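PDB 2J60: ficolin-3 from Homo sapiens, which probably recognises sugars on microbial surfaces through its fibrinogen-like domain, as a lectin of the ficolin family in innate immunity. Local coordinates for residues S179-N184 against H197-D202. Numbering follows the deposited sequence. Where two conformers were deposited one is given.
With ABE (alpha-D-Abequopyranose), chain D.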
ATOM      1  N   SER A 179     -13.899  -8.152   8.607  1.00 34.37           N
ATOM      2  CA  SER A 179     -15.166  -8.585   8.039  1.00 35.94           C
ATOM      3  C   SER A 179     -16.080  -7.399   7.792  1.00 35.99           C
ATOM      4  O   SER A 179     -17.166  -7.355   8.372  1.00 37.51           O
ATOM      5  CB  SER A 179     -15.876  -9.592   8.959  1.00 35.92           C
ATOM      6  OG  SER A 179     -15.921  -9.118  10.293  1.00 37.63           O
ATOM      7  N   CYS A 180     -15.684  -6.472   6.907  1.00 36.17           N
ATOM      8  CA  CYS A 180     -14.458  -6.618   6.094  1.00 35.38           C
ATOM      9  C   CYS A 180     -13.369  -5.552   6.231  1.00 34.10           C
ATOM     10  O   CYS A 180     -12.181  -5.896   6.374  1.00 32.81           O
ATOM     11  CB  CYS A 180     -14.803  -6.797   4.621  1.00 36.44           C
ATOM     12  SG  CYS A 180     -15.626  -8.367   4.275  1.00 38.18           S
ATOM     13  N   TYR A 181     -13.746  -4.274   6.201  0.50 32.64           N
ATOM     14  CA  TYR A 181     -12.724  -3.234   6.271  0.50 32.11           C
ATOM     15  C   TYR A 181     -13.170  -1.841   6.717  0.50 32.38           C
ATOM     16  O   TYR A 181     -14.360  -1.511   6.732  0.50 32.64           O
ATOM     17  CB  TYR A 181     -12.033  -3.105   4.910  0.50 30.69           C
ATOM     18  CG  TYR A 181     -12.952  -2.605   3.823  0.50 29.41           C
ATOM     19  CD1 TYR A 181     -13.113  -1.244   3.597  0.50 27.99           C
ATOM     20  CD2 TYR A 181     -13.664  -3.495   3.021  0.50 28.75           C
ATOM     21  CE1 TYR A 181     -13.945  -0.782   2.619  0.50 27.70           C
ATOM     22  CE2 TYR A 181     -14.509  -3.033   2.027  0.50 27.82           C
ATOM     23  CZ  TYR A 181     -14.637  -1.674   1.831  0.50 26.75           C
ATOM     24  OH  TYR A 181     -15.465  -1.201   0.847  0.50 26.26           O
ATOM     25  N   ARG A 182     -12.170  -1.029   7.055  1.00 32.73           N
ATOM     26  CA  ARG A 182     -12.321   0.406   7.233  1.00 32.09           C
ATOM     27  C   ARG A 182     -11.592   1.107   6.067  1.00 32.22           C
ATOM     28  O   ARG A 182     -11.878   2.263   5.755  1.00 31.74           O
ATOM     29  CB  ARG A 182     -11.713   0.852   8.578  1.00 33.34           C
ATOM     30  CG  ARG A 182     -12.474   0.362   9.829  1.00 35.34           C
ATOM     31  CD  ARG A 182     -13.353   1.452  10.433  1.00 35.52           C
ATOM     32  NE  ARG A 182     -12.562   2.638  10.739  1.00 37.84           N
ATOM     33  CZ  ARG A 182     -13.056   3.867  10.784  1.00 36.93           C
ATOM     34  NH1 ARG A 182     -14.346   4.069  10.554  1.00 37.84           N
ATOM     35  NH2 ARG A 182     -12.263   4.885  11.061  1.00 37.83           N
ATOM     36  N   SER A 183     -10.648   0.394   5.429  1.00 30.42           N
ATOM     37  CA  SER A 183      -9.945   0.877   4.222  1.00 28.31           C
ATOM     38  C   SER A 183      -9.825  -0.260   3.208  1.00 27.15           C
ATOM     39  O   SER A 183      -9.797  -1.448   3.573  1.00 28.21           O
ATOM     40  CB  SER A 183      -8.557   1.438   4.544  1.00 27.39           C
ATOM     41  OG  SER A 183      -7.790   0.479   5.269  1.00 28.61           O
ATOM     42  N   ASN A 184      -9.729   0.102   1.935  1.00 28.07           N
ATOM     43  CA  ASN A 184      -9.750  -0.888   0.857  1.00 27.06           C
ATOM     44  C   ASN A 184      -9.022  -0.304  -0.357  1.00 27.43           C
ATOM     45  O   ASN A 184      -9.567  -0.249  -1.450  1.00 28.09           O
ATOM     46  CB  ASN A 184     -11.210  -1.209   0.522  1.00 27.95           C
ATOM     47  CG  ASN A 184     -11.375  -2.449  -0.342  1.00 28.97           C
ATOM     48  OD1 ASN A 184     -10.755  -3.502  -0.101  1.00 29.73           O
ATOM     49  ND2 ASN A 184     -12.228  -2.337  -1.359  1.00 29.48           N
ATOM     50  N   HIS A 197     -18.458   2.029  -6.939  1.00 46.89           N
ATOM     51  CA  HIS A 197     -18.912   0.691  -6.562  1.00 47.00           C
ATOM     52  C   HIS A 197     -19.383   0.650  -5.115  1.00 46.20           C
ATOM     53  O   HIS A 197     -19.041   1.516  -4.316  1.00 46.91           O
ATOM     54  CB  HIS A 197     -17.783  -0.325  -6.760  1.00 47.69           C
ATOM     55  CG  HIS A 197     -17.097  -0.203  -8.081  1.00 48.10           C
ATOM     56  ND1 HIS A 197     -17.458  -0.953  -9.177  1.00 47.48           N
ATOM     57  CD2 HIS A 197     -16.083   0.596  -8.488  1.00 48.25           C
ATOM     58  CE1 HIS A 197     -16.692  -0.626 -10.201  1.00 47.53           C
ATOM     59  NE2 HIS A 197     -15.849   0.313  -9.810  1.00 47.77           N
ATOM     60  N   LYS A 198     -20.170  -0.366  -4.786  1.00 45.53           N
ATOM     61  CA  LYS A 198     -20.640  -0.550  -3.424  1.00 44.80           C
ATOM     62  C   LYS A 198     -19.440  -0.494  -2.478  1.00 44.37           C
ATOM     63  O   LYS A 198     -19.443   0.240  -1.500  1.00 44.49           O
ATOM     64  CB  LYS A 198     -21.344  -1.906  -3.304  1.00 44.93           C
ATOM     65  CG  LYS A 198     -22.103  -2.136  -2.018  1.00 45.33           C
ATOM     66  CD  LYS A 198     -22.733  -3.536  -2.036  1.00 46.18           C
ATOM     67  CE  LYS A 198     -23.658  -3.732  -0.842  1.00 45.86           C
ATOM     68  NZ  LYS A 198     -24.346  -5.050  -0.931  1.00 45.74           N
ATOM     69  N   TYR A 199     -18.416  -1.282  -2.785  1.00 42.98           N
ATOM     70  CA  TYR A 199     -17.157  -1.205  -2.076  1.00 41.69           C
ATOM     71  C   TYR A 199     -16.066  -0.843  -3.086  1.00 40.36           C
ATOM     72  O   TYR A 199     -15.838  -1.587  -4.037  1.00 40.88           O
ATOM     73  CB  TYR A 199     -16.852  -2.550  -1.416  1.00 42.97           C
ATOM     74  CG  TYR A 199     -18.020  -3.171  -0.671  1.00 42.91           C
ATOM     75  CD1 TYR A 199     -18.652  -2.500   0.368  1.00 44.39           C
ATOM     76  CD2 TYR A 199     -18.478  -4.441  -1.005  1.00 44.75           C
ATOM     77  CE1 TYR A 199     -19.720  -3.076   1.047  1.00 44.25           C
ATOM     78  CE2 TYR A 199     -19.535  -5.027  -0.332  1.00 43.50           C
ATOM     79  CZ  TYR A 199     -20.153  -4.343   0.694  1.00 44.55           C
ATOM     80  OH  TYR A 199     -21.205  -4.943   1.361  1.00 44.32           O
ATOM     81  N   GLY A 200     -15.399   0.295  -2.885  1.00 38.68           N
ATOM     82  CA  GLY A 200     -14.345   0.765  -3.801  1.00 35.55           C
ATOM     83  C   GLY A 200     -13.023   1.062  -3.108  1.00 33.67           C
ATOM     84  O   GLY A 200     -12.665   0.400  -2.132  1.00 34.10           O
ATOM     85  N   ILE A 201     -12.307   2.058  -3.621  1.00 30.99           N
ATOM     86  CA  ILE A 201     -11.045   2.531  -3.057  1.00 29.68           C
ATOM     87  C   ILE A 201     -11.420   3.497  -1.939  1.00 29.57           C
ATOM     88  O   ILE A 201     -11.403   4.718  -2.098  1.00 30.11           O
ATOM     89  CB  ILE A 201     -10.137   3.174  -4.172  1.00 29.28           C
ATOM     90  CG1 ILE A 201      -9.777   2.120  -5.238  1.00 27.85           C
ATOM     91  CG2 ILE A 201      -8.861   3.781  -3.594  1.00 25.30           C
ATOM     92  CD1 ILE A 201      -9.193   2.705  -6.546  1.00 27.93           C
ATOM     93  N   ASP A 202     -11.794   2.908  -0.809  1.00 31.10           N
ATOM     94  CA  ASP A 202     -12.474   3.602   0.262  1.00 31.62           C
ATOM     95  C   ASP A 202     -11.526   3.822   1.446  1.00 31.87           C
ATOM     96  O   ASP A 202     -10.633   2.997   1.713  1.00 30.45           O
ATOM     97  CB  ASP A 202     -13.675   2.770   0.741  1.00 31.92           C
ATOM     98  CG  ASP A 202     -14.702   2.467  -0.370  1.00 33.25           C
ATOM     99  OD1 ASP A 202     -14.738   3.165  -1.410  1.00 33.63           O
ATOM    100  OD2 ASP A 202     -15.472   1.500  -0.186  1.00 34.22           O
TER
HETATM  101  C1  ABE D1277     -17.239  -3.699   4.581  1.00 53.53           C
HETATM  102  C2  ABE D1277     -17.842  -2.299   4.495  1.00 53.08           C
HETATM  103  C3  ABE D1277     -19.182  -2.215   5.212  1.00 54.14           C
HETATM  104  C4  ABE D1277     -20.093  -3.359   4.773  1.00 54.64           C
HETATM  105  C5  ABE D1277     -19.358  -4.693   4.908  1.00 54.24           C
HETATM  106  C6  ABE D1277     -20.232  -5.882   4.516  1.00 54.79           C
HETATM  107  O1  ABE D1277     -16.865  -4.022   5.936  1.00 52.71           O
HETATM  108  O2  ABE D1277     -16.956  -1.329   5.058  1.00 53.99           O
HETATM  109  O5  ABE D1277     -18.187  -4.651   4.092  1.00 53.06           O
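Tyr-181 reaches across to Tyr-199 and Asp-202, and its side chain shows how one aromatic residue can tie together two parts of the long loop between helix 167-171 and strand 215-220 while flooring the abequose pocket of a fibrinogen-like domain. From CB, CG lies between the backbone N and the carbonyl carbon (chi1 66°), a turn that carries the ring under the sugar. The face over CD2 and CE2 meets sugar C1, CE2 at 3.8 Å, while O2 sits above the ring centre, nearer CE1. Asn-184 CB packs on the opposite face, toward the rim. Beyond CZ, the hydroxyl lies close to Tyr-199 CB and donates to Asp-202 OD2 (2.9 Å), on the anti side of the carboxylate and 25° out of its plane. From the same face Gly-200 N also gives a hydrogen bond to OD2, and Gly-210 N adds another.

Deeper in, Asn-184 binds twice: its N donates to Asp-202 O (3.0 Å) and its ND2 to Gly-200 O (2.9 Å), while Tyr-177 OH holds OD1. The cis peptide before Cys-180 belongs to the same site, where Cys-180 N (2.9 Å) and Tyr-181 N both donate to sugar O1. Tyr-199 flanks the sugar, its OH 3.4 Å from C6. Three donors on OD2 would probably favour an ionised Asp-202, whose charge would favour, in this conformer, the hydrogen bond from Tyr-181.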